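Local coordinates for flavodoxin (Methanosarcina acetivorans C2A, PDB 5WID), which probably carries electrons between redox partners as a small flavoprotein that binds flavin mononucleotide, at residues I51-S56 with L64-F69; V5-T10 with A16-I21; E72-S77 with M107-M112. All coordinates share one frame; numbering follows the deposited sequence.

Contact 1. Residues I51-S56 with L64-F69; sequences IAVGSS and LPMEKF. With FMN (flavin mononucleotide), chain D.
Phosphate oxygen O2P of FMN is gripped by three donors: Ser-56 OG donates to it at 2.7 Å and shares it with two donors of Thr-10. The Ser-56 hydroxyl comes to that oxygen because OG sits between the backbone N and the carbonyl carbon (chi1 48°). One residue earlier, Ser-55 OG donates to Ser-56 O over 2.8 Å, meeting a lone pair in the carbonyl plane, which ties the Ser-55 side chain to the carbonyl of the phosphate-binding Ser-56. Behind these polar groups lies an apolar junction of the three-layer flavodoxin fold, in which helix 64-76 covers the parallel sheet; the axes of strand 51-55 and helix 64-69 run roughly antiparallel, at 156°. Met-66 fills the interface, its chain bent at chi2 and chi3 so that CG, SD and CE each meet a different residue of the strand. Met-66 CG lies against Ser-55 CB at 4.0 Å. Met-66 SD meets Val-53 CG1, the methyl anti to the valine N, at 3.6 Å, passing it at a slant. Met-66 CE rests 3.3 Å from Gly-54 O. Ile-100 and Met-104 of helix 96-106 pack on Val-53 as well, while Phe-37 and Leu-8 touch Met-66.

Contact 2. Residues V5-T10 with A16-I21; sequences VVYLST and AMAEAI. With FMN (flavin mononucleotide), chain D; ACT (acetate ion), chain F.
The first beta-alpha unit of the flavodoxin fold, strand 2-8 followed by helix 13-27, carries the phosphate-binding loop between its two elements, and this contact closes that unit. The axes of strand 5-8 and helix 16-21 run almost antiparallel, at 173°, as expected where a helix leads the chain back across the sheet toward strand 31-36. Ala-18 is the hub of the packing. Its CB lies 3.5 Å from Tyr-7 CD1, approaching the ring obliquely, and 3.8 Å from Val-5 CG1; one turn on, Ile-21 CG2 meets the other valine methyl, CG2 of Val-5, at 4.0 Å. Alanine's small side chain lets the helix come close to the strand, the two axes nearing to 8.6 Å. Phe-87 of strand 83-90 packs against Val-5, Ala-18 and Ile-21 alike. Tyr-7 holds CG between its backbone N and carbonyl carbon (chi1 62°), and its ring carries the hydroxyl past Ala-18 to a small polar cluster. There Tyr-7 OH donates to OXT of an acetate ion, itself probably from the crystallisation liquor, at 2.6 Å, and accepts from a water that also donates to Glu-19 OE2. Replacing Tyr-7 by an alanine removes ring and hydroxyl, which would probably open a gap beside Ala-18 CB and leave the acetate without this donor and the water less firmly held. Beyond the strand the chain turns to the FMN phosphate: Ser-9 OG donates to O1P at 2.8 Å, while Thr-10 grips O2P twice, OG1 at 2.7 Å and the backbone N at 2.8 Å, the latter bond nearly straight at 163°.

Contact 3. Residues E72-S77 with M107-M112; sequences ETLVAS and MGMTVM
Met-107 packs closely on the last turn of helix 64-76, whereas Met-109, two residues on, only brushes it. Met-107 SD lies 3.7 Å from Leu-74 CG and almost as near CD2 of the same leucine, and its chain then bends at chi3 to bring Met-107 CE to Val-75 CG2 at 3.6 Å. The thioether thus crosses both residues at a slant, with the buried leucine under the sulfur and the valine beside the methyl. Val-75 marks the solvent side: it is exposed, and it lends the contact CG2, the methyl anti to its carbonyl carbon. Met-107 makes this approach with chi1 at -113°, close to eclipsed. In the flavodoxin fold this is where two helices on one face of the sheet finish side by side. Helix 96-106 ends in a Schellman motif at Gly-108, whose positive phi turns the chain toward strand 110-119, so Met-107 sits where helix gives way to strand. Near the end of helix 64-76, Leu-74 O takes two bonds from one residue: Ser-77 N at 3.1 Å and Ser-77 OG at 2.7 Å, the hydroxyl tilted 17° from the carbonyl plane. The inner side is buried but looser, Leu-74 CD2 standing 4.5 Å from Met-109 SD. Pro-79 touches both methionines, and Leu-45 of helix 42-47 also packs on Leu-74.

How the contacts relate
From the N terminus the three contacts follow one another in series, none enclosing or crossing another. Contact 2 closes the short loop around the FMN phosphate, between strand 2-8 and helix 13-27; contact 1 closes a second short connection, from strand 50-58 to helix 64-76; contact 3 spans a longer excursion through strand 83-90 and helix 96-106. Strands 2-8 and 50-58 are neighbours in the sheet, joined by probable hydrogen bonds such as Ala-52 O to Val-6 N, and their helices lie on opposite faces. Contacts 1 and 3 share helix 64-76. Contacts 1 and 2 both reach FMN, whereas contact 3 lies away from it, its centre about 18 Å from that of contact 2.

Contact 1. Residues I51-S56 with L64-F69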
loop_
_atom_site.group_PDB
_atom_site.type_symbol
_atom_site.label_atom_id
_atom_site.label_comp_id
_atom_site.label_asym_id
_atom_site.label_seq_id
_atom_site.Cartn_x
_atom_site.Cartn_y
_atom_site.Cartn_z
ATOM N N ILE A 51 -5.363 -4.846 -1.221
ATOM C CA ILE A 51 -4.998 -3.883 -0.187
ATOM C C ILE A 51 -3.529 -3.546 -0.373
ATOM O O ILE A 51 -2.666 -4.421 -0.210
ATOM C CB ILE A 51 -5.247 -4.430 1.229
ATOM C CG1 ILE A 51 -6.726 -4.781 1.408
ATOM C CG2 ILE A 51 -4.788 -3.407 2.281
ATOM C CD1 ILE A 51 -7.019 -5.653 2.654
ATOM N N ALA A 52 -3.243 -2.284 -0.701
ATOM C CA ALA A 52 -1.877 -1.780 -0.783
ATOM C C ALA A 52 -1.603 -0.967 0.476
ATOM O O ALA A 52 -2.459 -0.191 0.911
ATOM C CB ALA A 52 -1.681 -0.914 -2.038
ATOM N N VAL A 53 -0.440 -1.183 1.093
ATOM C CA VAL A 53 -0.110 -0.523 2.354
ATOM C C VAL A 53 1.244 0.162 2.216
ATOM O O VAL A 53 2.210 -0.464 1.765
ATOM C CB VAL A 53 -0.093 -1.516 3.528
ATOM C CG1 VAL A 53 0.339 -0.821 4.824
ATOM C CG2 VAL A 53 -1.488 -2.153 3.717
ATOM N N GLY A 54 1.311 1.429 2.618
ATOM C CA GLY A 54 2.535 2.199 2.502
ATOM C C GLY A 54 2.889 2.934 3.779
ATOM O O GLY A 54 2.024 3.406 4.512
ATOM N N SER A 55 4.195 3.027 4.031
ATOM C CA SER A 55 4.708 3.803 5.150
ATOM C C SER A 55 6.095 4.308 4.806
ATOM O O SER A 55 6.860 3.629 4.115
ATOM C CB SER A 55 4.789 2.975 6.444
ATOM O OG SER A 55 5.357 3.735 7.500
ATOM N N SER A 56 6.443 5.469 5.351
ATOM C CA SER A 56 7.835 5.863 5.289
ATOM C C SER A 56 8.643 5.047 6.298
ATOM O O SER A 56 8.095 4.282 7.100
ATOM C CB SER A 56 7.986 7.369 5.536
ATOM O OG SER A 56 7.250 7.764 6.690
ATOM N N LEU A 64 5.469 3.249 14.247
ATOM C CA LEU A 64 4.687 2.431 15.174
ATOM C C LEU A 64 3.176 2.447 14.920
ATOM O O LEU A 64 2.557 1.372 15.017
ATOM C CB LEU A 64 5.005 2.857 16.616
ATOM C CG LEU A 64 4.299 2.084 17.733
ATOM C CD1 LEU A 64 4.590 0.587 17.617
ATOM C CD2 LEU A 64 4.725 2.609 19.100
ATOM N N PRO A 65 2.523 3.576 14.609
ATOM C CA PRO A 65 1.085 3.497 14.305
ATOM C C PRO A 65 0.773 2.568 13.148
ATOM O O PRO A 65 -0.263 1.896 13.175
ATOM C CB PRO A 65 0.710 4.950 13.981
ATOM C CG PRO A 65 1.704 5.759 14.799
ATOM C CD PRO A 65 2.988 4.979 14.633
ATOM N N MET A 66 1.645 2.490 12.138
ATOM C CA MET A 66 1.388 1.568 11.035
ATOM C C MET A 66 1.652 0.124 11.450
ATOM O O MET A 66 0.949 -0.799 11.005
ATOM C CB MET A 66 2.233 1.941 9.810
ATOM C CG MET A 66 2.068 0.963 8.626
ATOM S SD MET A 66 0.359 0.828 8.080
ATOM C CE MET A 66 0.206 2.288 7.057
ATOM N N GLU A 67 2.669 -0.105 12.284
ATOM C CA GLU A 67 2.904 -1.464 12.760
ATOM C C GLU A 67 1.692 -1.978 13.521
ATOM O O GLU A 67 1.258 -3.122 13.330
ATOM C CB GLU A 67 4.158 -1.511 13.633
ATOM C CG GLU A 67 4.624 -2.919 13.928
ATOM C CD GLU A 67 5.831 -2.959 14.844
ATOM O OE1 GLU A 67 6.441 -1.894 15.089
ATOM O OE2 GLU A 67 6.170 -4.065 15.317
ATOM N N LYS A 68 1.116 -1.127 14.375
ATOM C CA LYS A 68 -0.087 -1.489 15.118
ATOM C C LYS A 68 -1.266 -1.698 14.175
ATOM O O LYS A 68 -2.009 -2.681 14.300
ATOM C CB LYS A 68 -0.382 -0.396 16.148
ATOM C CG LYS A 68 -1.665 -0.582 16.935
ATOM C CD LYS A 68 -1.828 0.529 17.967
ATOM C CE LYS A 68 -2.607 0.044 19.179
ATOM N NZ LYS A 68 -1.843 -0.972 19.959
ATOM N N PHE A 69 -1.446 -0.790 13.210
ATOM C CA PHE A 69 -2.508 -0.955 12.222
ATOM C C PHE A 69 -2.420 -2.309 11.531
ATOM O O PHE A 69 -3.431 -2.999 11.358
ATOM C CB PHE A 69 -2.445 0.162 11.175
ATOM C CG PHE A 69 -3.335 -0.095 9.992
ATOM C CD1 PHE A 69 -4.689 0.198 10.062
ATOM C CD2 PHE A 69 -2.835 -0.674 8.836
ATOM C CE1 PHE A 69 -5.526 -0.061 8.983
ATOM C CE2 PHE A 69 -3.665 -0.929 7.758
ATOM C CZ PHE A 69 -5.020 -0.613 7.841
HETATM N N1 FMN D . 14.828 6.976 6.042
HETATM C C2 FMN D . 15.392 5.724 5.989
HETATM O O2 FMN D . 15.549 5.172 4.896
HETATM N N3 FMN D . 15.782 5.085 7.154
HETATM C C4 FMN D . 15.602 5.675 8.378
HETATM O O4 FMN D . 15.955 5.059 9.395
HETATM C C4A FMN D . 15.040 6.953 8.432
HETATM N N5 FMN D . 14.858 7.593 9.640
HETATM C C5A FMN D . 14.303 8.858 9.678
HETATM C C6 FMN D . 14.141 9.485 10.913
HETATM C C7 FMN D . 13.583 10.752 10.972
HETATM C C7M FMN D . 13.414 11.408 12.318
HETATM C C8 FMN D . 13.200 11.405 9.802
HETATM C C8M FMN D . 12.601 12.783 9.856
HETATM C C9 FMN D . 13.367 10.781 8.561
HETATM C C9A FMN D . 13.921 9.506 8.506
HETATM N N10 FMN D . 14.090 8.866 7.289
HETATM C C10 FMN D . 14.655 7.603 7.254
HETATM C "C1'" FMN D . 13.710 9.541 6.011
HETATM C "C2'" FMN D . 12.227 9.436 5.662
HETATM O "O2'" FMN D . 11.802 8.096 5.479
HETATM C "C3'" FMN D . 12.038 10.206 4.359
HETATM O "O3'" FMN D . 12.230 11.586 4.615
HETATM C "C4'" FMN D . 10.682 9.977 3.685
HETATM O "O4'" FMN D . 10.721 10.630 2.431
HETATM C "C5'" FMN D . 9.495 10.488 4.505
HETATM O "O5'" FMN D . 8.315 10.123 3.808
HETATM P P FMN D . 6.876 10.586 4.349
HETATM O O1P FMN D . 5.856 9.739 3.627
HETATM O O2P FMN D . 6.820 10.319 5.839
HETATM O O3P FMN D . 6.703 12.047 4.040
#

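Contact 2. Residues V5-T10 with A16-I21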
loop_
_atom_site.group_PDB
_atom_site.type_symbol
_atom_site.label_atom_id
_atom_site.label_comp_id
_atom_site.label_asym_id
_atom_site.label_seq_id
_atom_site.Cartn_x
_atom_site.Cartn_y
_atom_site.Cartn_z
ATOM N N VAL A 5 -5.961 1.667 -0.934
ATOM C CA VAL A 5 -4.557 2.062 -0.803
ATOM C C VAL A 5 -4.446 2.815 0.519
ATOM O O VAL A 5 -4.972 3.928 0.646
ATOM C CB VAL A 5 -4.077 2.931 -1.973
ATOM C CG1 VAL A 5 -2.577 3.230 -1.819
ATOM C CG2 VAL A 5 -4.395 2.272 -3.339
ATOM N N VAL A 6 -3.795 2.200 1.506
ATOM C CA VAL A 6 -3.733 2.705 2.878
ATOM C C VAL A 6 -2.308 3.158 3.147
ATOM O O VAL A 6 -1.366 2.436 2.810
ATOM C CB VAL A 6 -4.128 1.614 3.894
ATOM C CG1 VAL A 6 -4.078 2.173 5.338
ATOM C CG2 VAL A 6 -5.483 1.022 3.558
ATOM N N TYR A 7 -2.139 4.316 3.792
ATOM C CA TYR A 7 -0.779 4.834 3.954
ATOM C C TYR A 7 -0.606 5.568 5.281
ATOM O O TYR A 7 -1.565 6.056 5.892
ATOM C CB TYR A 7 -0.390 5.776 2.792
ATOM C CG TYR A 7 -1.280 6.987 2.723
ATOM C CD1 TYR A 7 -2.489 6.949 2.034
ATOM C CD2 TYR A 7 -0.940 8.158 3.395
ATOM C CE1 TYR A 7 -3.328 8.052 2.004
ATOM C CE2 TYR A 7 -1.777 9.265 3.375
ATOM C CZ TYR A 7 -2.970 9.205 2.677
ATOM O OH TYR A 7 -3.808 10.301 2.643
ATOM N N LEU A 8 0.654 5.629 5.711
ATOM C CA LEU A 8 1.120 6.538 6.750
ATOM C C LEU A 8 2.149 7.457 6.115
ATOM O O LEU A 8 3.061 6.983 5.430
ATOM C CB LEU A 8 1.756 5.787 7.927
ATOM C CG LEU A 8 2.167 6.654 9.126
ATOM C CD1 LEU A 8 2.050 5.867 10.444
ATOM C CD2 LEU A 8 3.603 7.178 8.955
ATOM N N SER A 9 2.042 8.762 6.382
ATOM C CA SER A 9 2.996 9.706 5.817
ATOM C C SER A 9 3.223 10.839 6.801
ATOM O O SER A 9 2.252 11.363 7.353
ATOM C CB SER A 9 2.473 10.248 4.474
ATOM O OG SER A 9 3.446 11.059 3.835
ATOM N N THR A 10 4.490 11.222 7.005
ATOM C CA THR A 10 4.827 12.291 7.948
ATOM C C THR A 10 5.037 13.645 7.282
ATOM O O THR A 10 4.842 14.682 7.928
ATOM C CB THR A 10 6.096 11.941 8.751
ATOM O OG1 THR A 10 7.248 11.938 7.897
ATOM C CG2 THR A 10 5.957 10.564 9.423
ATOM N N ALA A 16 1.863 11.068 -1.448
ATOM C CA ALA A 16 1.918 11.323 -2.883
ATOM C C ALA A 16 2.013 10.018 -3.665
ATOM O O ALA A 16 1.370 9.865 -4.712
ATOM C CB ALA A 16 3.106 12.235 -3.207
ATOM N N MET A 17 2.816 9.069 -3.179
ATOM C CA MET A 17 2.900 7.762 -3.829
ATOM C C MET A 17 1.543 7.080 -3.842
ATOM O O MET A 17 1.115 6.535 -4.864
ATOM C CB MET A 17 3.913 6.869 -3.103
ATOM C CG MET A 17 5.338 7.380 -3.191
ATOM S SD MET A 17 6.469 6.305 -2.281
ATOM C CE MET A 17 6.439 4.792 -3.265
ATOM N N ALA A 18 0.864 7.101 -2.694
ATOM C CA ALA A 18 -0.422 6.421 -2.552
ATOM C C ALA A 18 -1.450 6.977 -3.520
ATOM O O ALA A 18 -2.221 6.223 -4.131
ATOM C CB ALA A 18 -0.924 6.559 -1.109
ATOM N N GLU A 19 -1.492 8.301 -3.668
ATOM C CA GLU A 19 -2.469 8.895 -4.570
ATOM C C GLU A 19 -2.190 8.530 -6.014
ATOM O O GLU A 19 -3.132 8.329 -6.794
ATOM C CB GLU A 19 -2.487 10.408 -4.376
ATOM C CG GLU A 19 -3.066 10.713 -3.007
ATOM C CD GLU A 19 -2.897 12.129 -2.556
ATOM O OE1 GLU A 19 -2.164 12.894 -3.212
ATOM O OE2 GLU A 19 -3.516 12.468 -1.524
ATOM N N ALA A 20 -0.913 8.407 -6.382
ATOM C CA ALA A 20 -0.581 8.010 -7.749
ATOM C C ALA A 20 -0.913 6.539 -7.997
ATOM O O ALA A 20 -1.364 6.183 -9.093
ATOM C CB ALA A 20 0.894 8.285 -8.046
ATOM N N ILE A 21 -0.687 5.672 -7.002
ATOM C CA ILE A 21 -1.123 4.278 -7.125
ATOM C C ILE A 21 -2.628 4.228 -7.356
ATOM O O ILE A 21 -3.115 3.513 -8.238
ATOM C CB ILE A 21 -0.729 3.465 -5.878
ATOM C CG1 ILE A 21 0.791 3.307 -5.781
ATOM C CG2 ILE A 21 -1.388 2.085 -5.906
ATOM C CD1 ILE A 21 1.239 2.801 -4.383
HETATM N N1 FMN D . 14.828 6.976 6.042
HETATM C C2 FMN D . 15.392 5.724 5.989
HETATM O O2 FMN D . 15.549 5.172 4.896
HETATM N N3 FMN D . 15.782 5.085 7.154
HETATM C C4 FMN D . 15.602 5.675 8.378
HETATM O O4 FMN D . 15.955 5.059 9.395
HETATM C C4A FMN D . 15.040 6.953 8.432
HETATM N N5 FMN D . 14.858 7.593 9.640
HETATM C C5A FMN D . 14.303 8.858 9.678
HETATM C C6 FMN D . 14.141 9.485 10.913
HETATM C C7 FMN D . 13.583 10.752 10.972
HETATM C C7M FMN D . 13.414 11.408 12.318
HETATM C C8 FMN D . 13.200 11.405 9.802
HETATM C C8M FMN D . 12.601 12.783 9.856
HETATM C C9 FMN D . 13.367 10.781 8.561
HETATM C C9A FMN D . 13.921 9.506 8.506
HETATM N N10 FMN D . 14.090 8.866 7.289
HETATM C C10 FMN D . 14.655 7.603 7.254
HETATM C "C1'" FMN D . 13.710 9.541 6.011
HETATM C "C2'" FMN D . 12.227 9.436 5.662
HETATM O "O2'" FMN D . 11.802 8.096 5.479
HETATM C "C3'" FMN D . 12.038 10.206 4.359
HETATM O "O3'" FMN D . 12.230 11.586 4.615
HETATM C "C4'" FMN D . 10.682 9.977 3.685
HETATM O "O4'" FMN D . 10.721 10.630 2.431
HETATM C "C5'" FMN D . 9.495 10.488 4.505
HETATM O "O5'" FMN D . 8.315 10.123 3.808
HETATM P P FMN D . 6.876 10.586 4.349
HETATM O O1P FMN D . 5.856 9.739 3.627
HETATM O O2P FMN D . 6.820 10.319 5.839
HETATM O O3P FMN D . 6.703 12.047 4.040
HETATM C C ACT F . -4.451 12.400 5.175
HETATM O O ACT F . -4.315 12.748 6.378
HETATM O OXT ACT F . -3.446 11.941 4.566
HETATM C CH3 ACT F . -5.759 12.545 4.485
HETATM O O HOH W 1 -5.224 10.947 0.236
#

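Contact 3. Residues E72-S77 with M107-M112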
loop_
_atom_site.group_PDB
_atom_site.type_symbol
_atom_site.label_atom_id
_atom_site.label_comp_id
_atom_site.label_asym_id
_atom_site.label_seq_id
_atom_site.Cartn_x
_atom_site.Cartn_y
_atom_site.Cartn_z
ATOM N N GLU A 72 -2.889 -5.395 14.203
ATOM C CA GLU A 72 -4.211 -5.474 14.807
ATOM C C GLU A 72 -5.311 -5.392 13.755
ATOM O O GLU A 72 -6.035 -6.367 13.534
ATOM C CB GLU A 72 -4.359 -4.368 15.862
ATOM C CG GLU A 72 -3.390 -4.550 17.019
ATOM C CD GLU A 72 -3.369 -3.373 17.967
ATOM O OE1 GLU A 72 -4.309 -2.552 17.930
ATOM O OE2 GLU A 72 -2.400 -3.272 18.750
ATOM N N THR A 73 -5.413 -4.259 13.061
ATOM C CA THR A 73 -6.559 -4.024 12.186
ATOM C C THR A 73 -6.487 -4.866 10.916
ATOM O O THR A 73 -7.480 -5.487 10.524
ATOM C CB THR A 73 -6.661 -2.540 11.836
ATOM O OG1 THR A 73 -6.710 -1.780 13.048
ATOM C CG2 THR A 73 -7.930 -2.266 11.047
ATOM N N LEU A 74 -5.341 -4.861 10.227
ATOM C CA LEU A 74 -5.255 -5.622 8.980
ATOM C C LEU A 74 -5.418 -7.119 9.229
ATOM O O LEU A 74 -6.120 -7.811 8.478
ATOM C CB LEU A 74 -3.930 -5.332 8.267
ATOM C CG LEU A 74 -3.766 -5.980 6.887
ATOM C CD1 LEU A 74 -4.885 -5.523 5.928
ATOM C CD2 LEU A 74 -2.386 -5.665 6.285
ATOM N N VAL A 75 -4.786 -7.643 10.284
ATOM C CA VAL A 75 -4.973 -9.054 10.625
ATOM C C VAL A 75 -6.444 -9.347 10.895
ATOM O O VAL A 75 -6.969 -10.380 10.465
ATOM C CB VAL A 75 -4.087 -9.444 11.824
ATOM C CG1 VAL A 75 -4.431 -10.850 12.301
ATOM C CG2 VAL A 75 -2.619 -9.374 11.443
ATOM N N ALA A 76 -7.137 -8.436 11.585
ATOM C CA ALA A 76 -8.536 -8.672 11.941
ATOM C C ALA A 76 -9.463 -8.642 10.731
ATOM O O ALA A 76 -10.598 -9.126 10.823
ATOM C CB ALA A 76 -9.012 -7.634 12.961
ATOM N N SER A 77 -9.015 -8.085 9.609
ATOM C CA SER A 77 -9.832 -8.007 8.403
ATOM C C SER A 77 -9.852 -9.307 7.611
ATOM O O SER A 77 -10.493 -9.355 6.555
ATOM C CB SER A 77 -9.344 -6.855 7.516
ATOM O OG SER A 77 -8.151 -7.188 6.818
ATOM N N MET A 107 0.607 -13.053 6.867
ATOM C CA MET A 107 -0.841 -12.982 7.020
ATOM C C MET A 107 -1.607 -13.799 5.993
ATOM O O MET A 107 -2.842 -13.819 6.049
ATOM C CB MET A 107 -1.290 -11.532 6.874
ATOM C CG MET A 107 -1.839 -10.910 8.079
ATOM S SD MET A 107 -2.097 -9.200 7.599
ATOM C CE MET A 107 -0.751 -8.449 8.499
ATOM N N GLY A 108 -0.931 -14.412 5.028
ATOM C CA GLY A 108 -1.616 -15.151 3.987
ATOM C C GLY A 108 -1.962 -14.363 2.743
ATOM O O GLY A 108 -2.670 -14.891 1.874
ATOM N N MET A 109 -1.493 -13.125 2.619
ATOM C CA MET A 109 -1.732 -12.372 1.395
ATOM C C MET A 109 -0.720 -12.761 0.325
ATOM O O MET A 109 0.396 -13.197 0.627
ATOM C CB MET A 109 -1.643 -10.863 1.654
ATOM C CG MET A 109 -2.616 -10.360 2.703
ATOM S SD MET A 109 -2.568 -8.570 2.907
ATOM C CE MET A 109 -3.453 -8.036 1.438
ATOM N N THR A 110 -1.125 -12.613 -0.936
ATOM C CA THR A 110 -0.218 -12.759 -2.069
ATOM C C THR A 110 0.226 -11.364 -2.472
ATOM O O THR A 110 -0.562 -10.595 -3.040
ATOM C CB THR A 110 -0.877 -13.477 -3.241
ATOM O OG1 THR A 110 -1.315 -14.769 -2.814
ATOM C CG2 THR A 110 0.120 -13.631 -4.390
ATOM N N VAL A 111 1.482 -11.047 -2.175
ATOM C CA VAL A 111 2.026 -9.712 -2.371
ATOM C C VAL A 111 2.544 -9.602 -3.797
ATOM O O VAL A 111 3.382 -10.398 -4.235
ATOM C CB VAL A 111 3.141 -9.409 -1.357
ATOM C CG1 VAL A 111 3.790 -8.055 -1.673
ATOM C CG2 VAL A 111 2.579 -9.425 0.043
ATOM N N MET A 112 2.047 -8.612 -4.517
ATOM C CA MET A 112 2.509 -8.380 -5.873
ATOM C C MET A 112 3.926 -7.832 -5.897
ATOM O O MET A 112 4.353 -7.099 -5.003
ATOM C CB MET A 112 1.593 -7.393 -6.566
ATOM C CG MET A 112 0.265 -7.967 -6.873
ATOM S SD MET A 112 -0.651 -6.754 -7.767
ATOM C CE MET A 112 0.509 -6.238 -9.012
#